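Long-range contact in unknown function protein VPA0580 (Vibrio parahaemolyticus, PDB 2QHQ), which is of unknown function but belongs to the HopJ family of type III effector proteins, which are probably delivered into host cells: residues L81-V92 with H101-V109. Numbering follows the deposited sequence.
Sequences LACFGRFYREDV and HQNIRNFMV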
ATOM      1  N   LEU B  81      -2.679  10.293  -6.183  1.00 10.73           N
ATOM      2  CA  LEU B  81      -2.958  11.706  -6.471  1.00 10.34           C
ATOM      3  C   LEU B  81      -4.291  11.898  -7.189  1.00 10.58           C
ATOM      4  O   LEU B  81      -5.052  12.794  -6.842  1.00 10.93           O
ATOM      5  CB  LEU B  81      -1.821  12.337  -7.274  1.00 10.59           C
ATOM      6  CG  LEU B  81      -0.517  12.555  -6.518  1.00 11.28           C
ATOM      7  CD1 LEU B  81       0.596  12.756  -7.560  1.00 11.40           C
ATOM      8  CD2 LEU B  81      -0.629  13.783  -5.605  1.00 11.52           C
ATOM      9  N   ALA B  82      -4.588  11.016  -8.145  1.00 10.69           N
ATOM     10  CA  ALA B  82      -5.844  11.101  -8.895  1.00 10.73           C
ATOM     11  C   ALA B  82      -7.094  10.970  -8.010  1.00 11.15           C
ATOM     12  O   ALA B  82      -8.153  11.535  -8.338  1.00 11.18           O
ATOM     13  CB  ALA B  82      -5.869  10.065 -10.010  1.00 10.83           C
ATOM     14  N   CYS B  83      -6.975  10.230  -6.904  1.00 10.54           N
ATOM     15  CA  CYS B  83      -8.089  10.073  -5.965  1.00 11.27           C
ATOM     16  C   CYS B  83      -8.510  11.408  -5.352  1.00 10.75           C
ATOM     17  O   CYS B  83      -9.652  11.552  -4.902  1.00 11.59           O
ATOM     18  CB  CYS B  83      -7.718   9.095  -4.856  1.00 10.68           C
ATOM     19  SG  CYS B  83      -7.742   7.367  -5.444  1.00 13.77           S
ATOM     20  N   PHE B  84      -7.586  12.380  -5.303  1.00 10.45           N
ATOM     21  CA  PHE B  84      -7.952  13.713  -4.822  1.00 10.53           C
ATOM     22  C   PHE B  84      -8.777  14.521  -5.823  1.00 10.78           C
ATOM     23  O   PHE B  84      -9.224  15.631  -5.489  1.00 10.73           O
ATOM     24  CB  PHE B  84      -6.726  14.540  -4.415  1.00 10.57           C
ATOM     25  CG  PHE B  84      -6.031  14.049  -3.173  1.00 10.95           C
ATOM     26  CD1 PHE B  84      -6.379  14.563  -1.912  1.00 11.52           C
ATOM     27  CD2 PHE B  84      -5.021  13.096  -3.258  1.00 11.82           C
ATOM     28  CE1 PHE B  84      -5.686  14.138  -0.738  1.00 11.93           C
ATOM     29  CE2 PHE B  84      -4.340  12.655  -2.090  1.00 12.14           C
ATOM     30  CZ  PHE B  84      -4.673  13.168  -0.847  1.00 11.97           C
ATOM     31  N   GLY B  85      -9.006  13.970  -7.018  1.00 11.01           N
ATOM     32  CA  GLY B  85      -9.878  14.623  -8.013  1.00 11.30           C
ATOM     33  C   GLY B  85      -9.440  16.054  -8.288  1.00 11.44           C
ATOM     34  O   GLY B  85      -8.240  16.315  -8.490  1.00 11.85           O
ATOM     35  N   ARG B  86     -10.398  16.985  -8.267  1.00 11.32           N
ATOM     36  CA  ARG B  86     -10.125  18.390  -8.591  1.00 12.44           C
ATOM     37  C   ARG B  86      -9.158  19.082  -7.622  1.00 11.35           C
ATOM     38  O   ARG B  86      -8.492  20.042  -8.017  1.00 11.99           O
ATOM     39  CB  ARG B  86     -11.421  19.209  -8.671  1.00 12.42           C
ATOM     40  CG  ARG B  86     -12.312  18.872  -9.838  1.00 14.95           C
ATOM     41  CD  ARG B  86     -13.601  19.707  -9.777  1.00 15.60           C
ATOM     42  NE  ARG B  86     -14.634  19.107 -10.627  1.00 22.27           N
ATOM     43  CZ  ARG B  86     -14.991  19.562 -11.830  1.00 25.12           C
ATOM     44  NH1 ARG B  86     -14.402  20.636 -12.355  1.00 25.42           N
ATOM     45  NH2 ARG B  86     -15.946  18.941 -12.519  1.00 25.33           N
ATOM     46  N   PHE B  87      -9.063  18.610  -6.376  1.00 10.94           N
ATOM     47  CA  PHE B  87      -8.077  19.193  -5.447  1.00 10.83           C
ATOM     48  C   PHE B  87      -6.667  19.063  -6.013  1.00 10.80           C
ATOM     49  O   PHE B  87      -5.842  19.978  -5.869  1.00 10.60           O
ATOM     50  CB  PHE B  87      -8.108  18.544  -4.047  1.00 11.22           C
ATOM     51  CG  PHE B  87      -9.359  18.818  -3.259  1.00 11.18           C
ATOM     52  CD1 PHE B  87      -9.891  20.095  -3.166  1.00 14.71           C
ATOM     53  CD2 PHE B  87      -9.964  17.790  -2.545  1.00 11.92           C
ATOM     54  CE1 PHE B  87     -11.025  20.340  -2.381  1.00 15.33           C
ATOM     55  CE2 PHE B  87     -11.102  18.017  -1.773  1.00 13.19           C
ATOM     56  CZ  PHE B  87     -11.639  19.285  -1.694  1.00 14.47           C
ATOM     57  N   TYR B  88      -6.395  17.917  -6.641  1.00 10.60           N
ATOM     58  CA  TYR B  88      -5.134  17.691  -7.328  1.00 10.79           C
ATOM     59  C   TYR B  88      -5.148  18.322  -8.713  1.00 10.88           C
ATOM     60  O   TYR B  88      -4.291  19.130  -9.041  1.00 10.88           O
ATOM     61  CB  TYR B  88      -4.867  16.185  -7.444  1.00 10.61           C
ATOM     62  CG  TYR B  88      -3.676  15.817  -8.310  1.00 11.99           C
ATOM     63  CD1 TYR B  88      -2.400  16.269  -7.999  1.00 11.52           C
ATOM     64  CD2 TYR B  88      -3.830  14.979  -9.422  1.00 11.90           C
ATOM     65  CE1 TYR B  88      -1.295  15.902  -8.787  1.00 11.66           C
ATOM     66  CE2 TYR B  88      -2.736  14.622 -10.213  1.00 11.83           C
ATOM     67  CZ  TYR B  88      -1.483  15.092  -9.881  1.00 12.68           C
ATOM     68  OH  TYR B  88      -0.396  14.733 -10.655  1.00 14.29           O
ATOM     69  N   ARG B  89      -6.136  17.971  -9.534  1.00 11.20           N
ATOM     70  CA  ARG B  89      -6.093  18.356 -10.937  1.00 11.79           C
ATOM     71  C   ARG B  89      -6.277  19.857 -11.184  1.00 11.39           C
ATOM     72  O   ARG B  89      -5.747  20.369 -12.181  1.00 11.86           O
ATOM     73  CB  ARG B  89      -7.156  17.587 -11.738  1.00 10.55           C
ATOM     74  CG  ARG B  89      -6.740  16.170 -12.033  1.00 12.67           C
ATOM     75  CD  ARG B  89      -7.759  15.456 -12.895  1.00 16.61           C
ATOM     76  NE  ARG B  89      -8.914  14.984 -12.132  1.00 19.78           N
ATOM     77  CZ  ARG B  89     -10.115  15.559 -12.134  1.00 21.16           C
ATOM     78  NH1 ARG B  89     -10.352  16.658 -12.841  1.00 21.75           N
ATOM     79  NH2 ARG B  89     -11.087  15.027 -11.418  1.00 21.41           N
ATOM     80  N   GLU B  90      -7.029  20.529 -10.316  1.00 11.82           N
ATOM     81  CA  GLU B  90      -7.301  21.976 -10.445  1.00 12.38           C
ATOM     82  C   GLU B  90      -6.542  22.780  -9.414  1.00 12.41           C
ATOM     83  O   GLU B  90      -5.669  23.574  -9.769  1.00 12.30           O
ATOM     84  CB  GLU B  90      -8.801  22.301 -10.300  1.00 13.11           C
ATOM     85  CG  GLU B  90      -9.660  21.801 -11.428  1.00 13.05           C
ATOM     86  CD  GLU B  90     -11.157  22.103 -11.259  1.00 14.66           C
ATOM     87  OE1 GLU B  90     -11.613  22.721 -10.247  1.00 12.26           O
ATOM     88  OE2 GLU B  90     -11.897  21.705 -12.169  1.00 16.32           O
ATOM     89  N   ASP B  91      -6.882  22.581  -8.138  1.00 11.41           N
ATOM     90  CA  ASP B  91      -6.371  23.441  -7.065  1.00 12.00           C
ATOM     91  C   ASP B  91      -4.842  23.413  -7.075  1.00 11.07           C
ATOM     92  O   ASP B  91      -4.173  24.465  -7.008  1.00 11.13           O
ATOM     93  CB  ASP B  91      -6.886  22.982  -5.680  1.00 12.39           C
ATOM     94  CG  ASP B  91      -8.369  23.249  -5.457  1.00 19.66           C
ATOM     95  OD1 ASP B  91      -9.163  22.958  -6.363  1.00 19.22           O
ATOM     96  OD2 ASP B  91      -8.741  23.754  -4.351  1.00 23.58           O
ATOM     97  N   VAL B  92      -4.277  22.213  -7.207  1.00  9.96           N
ATOM     98  CA  VAL B  92      -2.844  22.098  -7.090  1.00  9.86           C
ATOM     99  C   VAL B  92      -2.135  22.248  -8.435  1.00 10.06           C
ATOM    100  O   VAL B  92      -1.245  23.085  -8.557  1.00 10.54           O
ATOM    101  CB  VAL B  92      -2.413  20.774  -6.375  1.00  8.88           C
ATOM    102  CG1 VAL B  92      -0.918  20.629  -6.434  1.00 10.93           C
ATOM    103  CG2 VAL B  92      -2.855  20.791  -4.894  1.00 10.08           C
ATOM    104  N   HIS B 101      -3.818  22.468   0.315  1.00 15.31           N
ATOM    105  CA  HIS B 101      -3.622  21.013   0.152  1.00 15.08           C
ATOM    106  C   HIS B 101      -2.156  20.606   0.302  1.00 14.82           C
ATOM    107  O   HIS B 101      -1.571  19.977  -0.595  1.00 15.26           O
ATOM    108  CB  HIS B 101      -4.166  20.554  -1.212  1.00 15.22           C
ATOM    109  CG  HIS B 101      -5.506  21.126  -1.542  1.00 17.93           C
ATOM    110  ND1 HIS B 101      -6.657  20.731  -0.901  1.00 19.40           N
ATOM    111  CD2 HIS B 101      -5.877  22.078  -2.434  1.00 19.14           C
ATOM    112  CE1 HIS B 101      -7.681  21.427  -1.367  1.00 19.39           C
ATOM    113  NE2 HIS B 101      -7.235  22.250  -2.302  1.00 20.78           N
ATOM    114  N   GLN B 102      -1.559  20.957   1.437  1.00 14.61           N
ATOM    115  CA  GLN B 102      -0.152  20.652   1.677  1.00 14.73           C
ATOM    116  C   GLN B 102       0.160  19.166   1.555  1.00 13.69           C
ATOM    117  O   GLN B 102       1.259  18.789   1.149  1.00 13.76           O
ATOM    118  CB  GLN B 102       0.308  21.180   3.047  1.00 15.58           C
ATOM    119  CG  GLN B 102       0.706  22.669   3.046  1.00 19.75           C
ATOM    120  CD  GLN B 102       1.808  23.002   2.033  1.00 23.30           C
ATOM    121  OE1 GLN B 102       2.847  22.332   1.967  1.00 26.84           O
ATOM    122  NE2 GLN B 102       1.585  24.048   1.242  1.00 23.56           N
ATOM    123  N   ASN B 103      -0.791  18.310   1.919  1.00 12.80           N
ATOM    124  CA  ASN B 103      -0.536  16.880   1.747  1.00 12.48           C
ATOM    125  C   ASN B 103      -0.395  16.454   0.289  1.00 11.90           C
ATOM    126  O   ASN B 103       0.453  15.647  -0.028  1.00 11.76           O
ATOM    127  CB  ASN B 103      -1.563  16.042   2.487  1.00 12.55           C
ATOM    128  CG  ASN B 103      -1.287  16.000   3.969  1.00 12.90           C
ATOM    129  OD1 ASN B 103      -0.343  15.358   4.400  1.00 13.19           O
ATOM    130  ND2 ASN B 103      -2.117  16.688   4.758  1.00 12.66           N
ATOM    131  N   ILE B 104      -1.233  16.994  -0.591  1.00 11.87           N
ATOM    132  CA  ILE B 104      -1.075  16.716  -2.025  1.00 11.40           C
ATOM    133  C   ILE B 104       0.270  17.236  -2.523  1.00 11.13           C
ATOM    134  O   ILE B 104       1.007  16.515  -3.198  1.00 11.48           O
ATOM    135  CB  ILE B 104      -2.213  17.357  -2.879  1.00 10.53           C
ATOM    136  CG1 ILE B 104      -3.573  16.790  -2.460  1.00 12.12           C
ATOM    137  CG2 ILE B 104      -1.978  17.110  -4.366  1.00 11.78           C
ATOM    138  CD1 ILE B 104      -4.788  17.466  -3.210  1.00 12.12           C
ATOM    139  N   ARG B 105       0.601  18.480  -2.165  1.00 10.74           N
ATOM    140  CA  ARG B 105       1.826  19.110  -2.657  1.00 10.36           C
ATOM    141  C   ARG B 105       3.077  18.384  -2.164  1.00 10.89           C
ATOM    142  O   ARG B 105       4.004  18.222  -2.918  1.00 11.84           O
ATOM    143  CB  ARG B 105       1.863  20.594  -2.306  1.00  9.60           C
ATOM    144  CG  ARG B 105       0.747  21.393  -2.976  1.00 10.20           C
ATOM    145  CD  ARG B 105       0.741  22.858  -2.533  1.00 11.21           C
ATOM    146  NE  ARG B 105      -0.396  23.545  -3.161  1.00 11.19           N
ATOM    147  CZ  ARG B 105      -0.397  24.052  -4.395  1.00 12.40           C
ATOM    148  NH1 ARG B 105       0.683  23.978  -5.190  1.00 12.05           N
ATOM    149  NH2 ARG B 105      -1.497  24.633  -4.844  1.00 11.33           N
ATOM    150  N   ASN B 106       3.053  17.901  -0.926  1.00 11.65           N
ATOM    151  CA  ASN B 106       4.171  17.138  -0.386  1.00 12.06           C
ATOM    152  C   ASN B 106       4.296  15.773  -1.017  1.00 12.35           C
ATOM    153  O   ASN B 106       5.389  15.330  -1.328  1.00 12.39           O
ATOM    154  CB  ASN B 106       4.105  17.025   1.139  1.00 12.90           C
ATOM    155  CG  ASN B 106       4.795  18.193   1.835  1.00 15.48           C
ATOM    156  OD1 ASN B 106       6.028  18.205   2.001  1.00 18.15           O
ATOM    157  ND2 ASN B 106       4.020  19.189   2.209  1.00 17.07           N
ATOM    158  N   PHE B 107       3.167  15.123  -1.240  1.00 11.34           N
ATOM    159  CA  PHE B 107       3.195  13.766  -1.775  1.00 12.13           C
ATOM    160  C   PHE B 107       3.704  13.784  -3.222  1.00 13.33           C
ATOM    161  O   PHE B 107       4.361  12.847  -3.655  1.00 13.48           O
ATOM    162  CB  PHE B 107       1.804  13.152  -1.674  1.00 12.04           C
ATOM    163  CG  PHE B 107       1.731  11.705  -2.097  1.00 11.23           C
ATOM    164  CD1 PHE B 107       2.178  10.692  -1.246  1.00 11.93           C
ATOM    165  CD2 PHE B 107       1.175  11.355  -3.328  1.00 12.01           C
ATOM    166  CE1 PHE B 107       2.083   9.343  -1.633  1.00 13.35           C
ATOM    167  CE2 PHE B 107       1.080  10.005  -3.721  1.00 11.18           C
ATOM    168  CZ  PHE B 107       1.536   9.005  -2.869  1.00 10.25           C
HETATM  169  N   MSE B 108       3.384  14.845  -3.969  1.00 14.08           N
HETATM  170  CA  MSE B 108       3.950  15.035  -5.314  1.00 16.91           C
HETATM  171  C   MSE B 108       5.476  15.025  -5.350  1.00 16.03           C
HETATM  172  O   MSE B 108       6.097  14.620  -6.361  1.00 17.26           O
HETATM  173  CB  MSE B 108       3.438  16.366  -5.877  1.00 16.08           C
HETATM  174  CG  MSE B 108       2.095  16.255  -6.504  1.00 17.57           C
HETATM  175 SE   MSE B 108       1.530  18.088  -6.896  1.00 24.40          SE
HETATM  176  CE  MSE B 108       2.633  18.426  -8.452  1.00 17.49           C
ATOM    177  N   VAL B 109       6.086  15.484  -4.267  1.00 15.33           N
ATOM    178  CA  VAL B 109       7.543  15.588  -4.195  1.00 15.52           C
ATOM    179  C   VAL B 109       8.164  14.262  -3.730  1.00 15.41           C
ATOM    180  O   VAL B 109       9.020  13.681  -4.421  1.00 15.86           O
ATOM    181  CB  VAL B 109       7.985  16.769  -3.280  1.00 15.65           C
ATOM    182  CG1 VAL B 109       9.530  16.796  -3.130  1.00 16.09           C
ATOM    183  CG2 VAL B 109       7.449  18.123  -3.813  1.00 16.16           C
TER
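Ile104 fits as a knob into a hole formed by Leu81, Phe87, Tyr88 and Val92, joining helix 102-110 to the two successive helices 79-83 and 86-92 of this HopJ-family protein, which are separated by a turn at Gly85. Helix segments 86-92 and 102-109 run at 91° to each other. Ile104 touches Leu81 of helix 79-83, Phe84 of the turn after it, and Phe87, Tyr88 and Val92 of helix 86-92. Ile104 CB faces Val92 CG2. With CG1 opposite the carbonyl carbon (chi1 -61°), Ile104 CG1 lies over the centre of the Phe84 ring, 3.7 Å from the centroid, a CH-pi contact. The chain then runs on extended, and Ile104 CD1 ends 3.6 Å from Phe87 CB. The other branch, Ile104 CG2, turns to Leu81, Tyr88 and Val92, with Tyr88 CD1 3.8 Å away. Two branches of unequal length thus suit isoleucine to this hole.

Leu81 CD2 reaches the edge of the Phe107 ring and Met108 CG. Met108 is selenomethionine; its SE lies at the edge of the Tyr88 ring, a Met-aromatic contact, and 3.6 Å from Val92 CG1. Val92 CG1 also lies off-centre over one face of the Arg105 guanidinium, whose NH2 forms a salt bridge with Asp100.

At the partly exposed end, His101, the N-cap residue of its helix, suits its place because its ring receives Phe87 CB over one aromatic face, a CH-pi contact, and gives Asp91 an N-H at its edge. His101 NE2 donates to Asp91 OD2 at 3.0 Å; the oxygen lies close to the imidazole plane, whereas the nitrogen approaches from 43° out of the carboxylate plane.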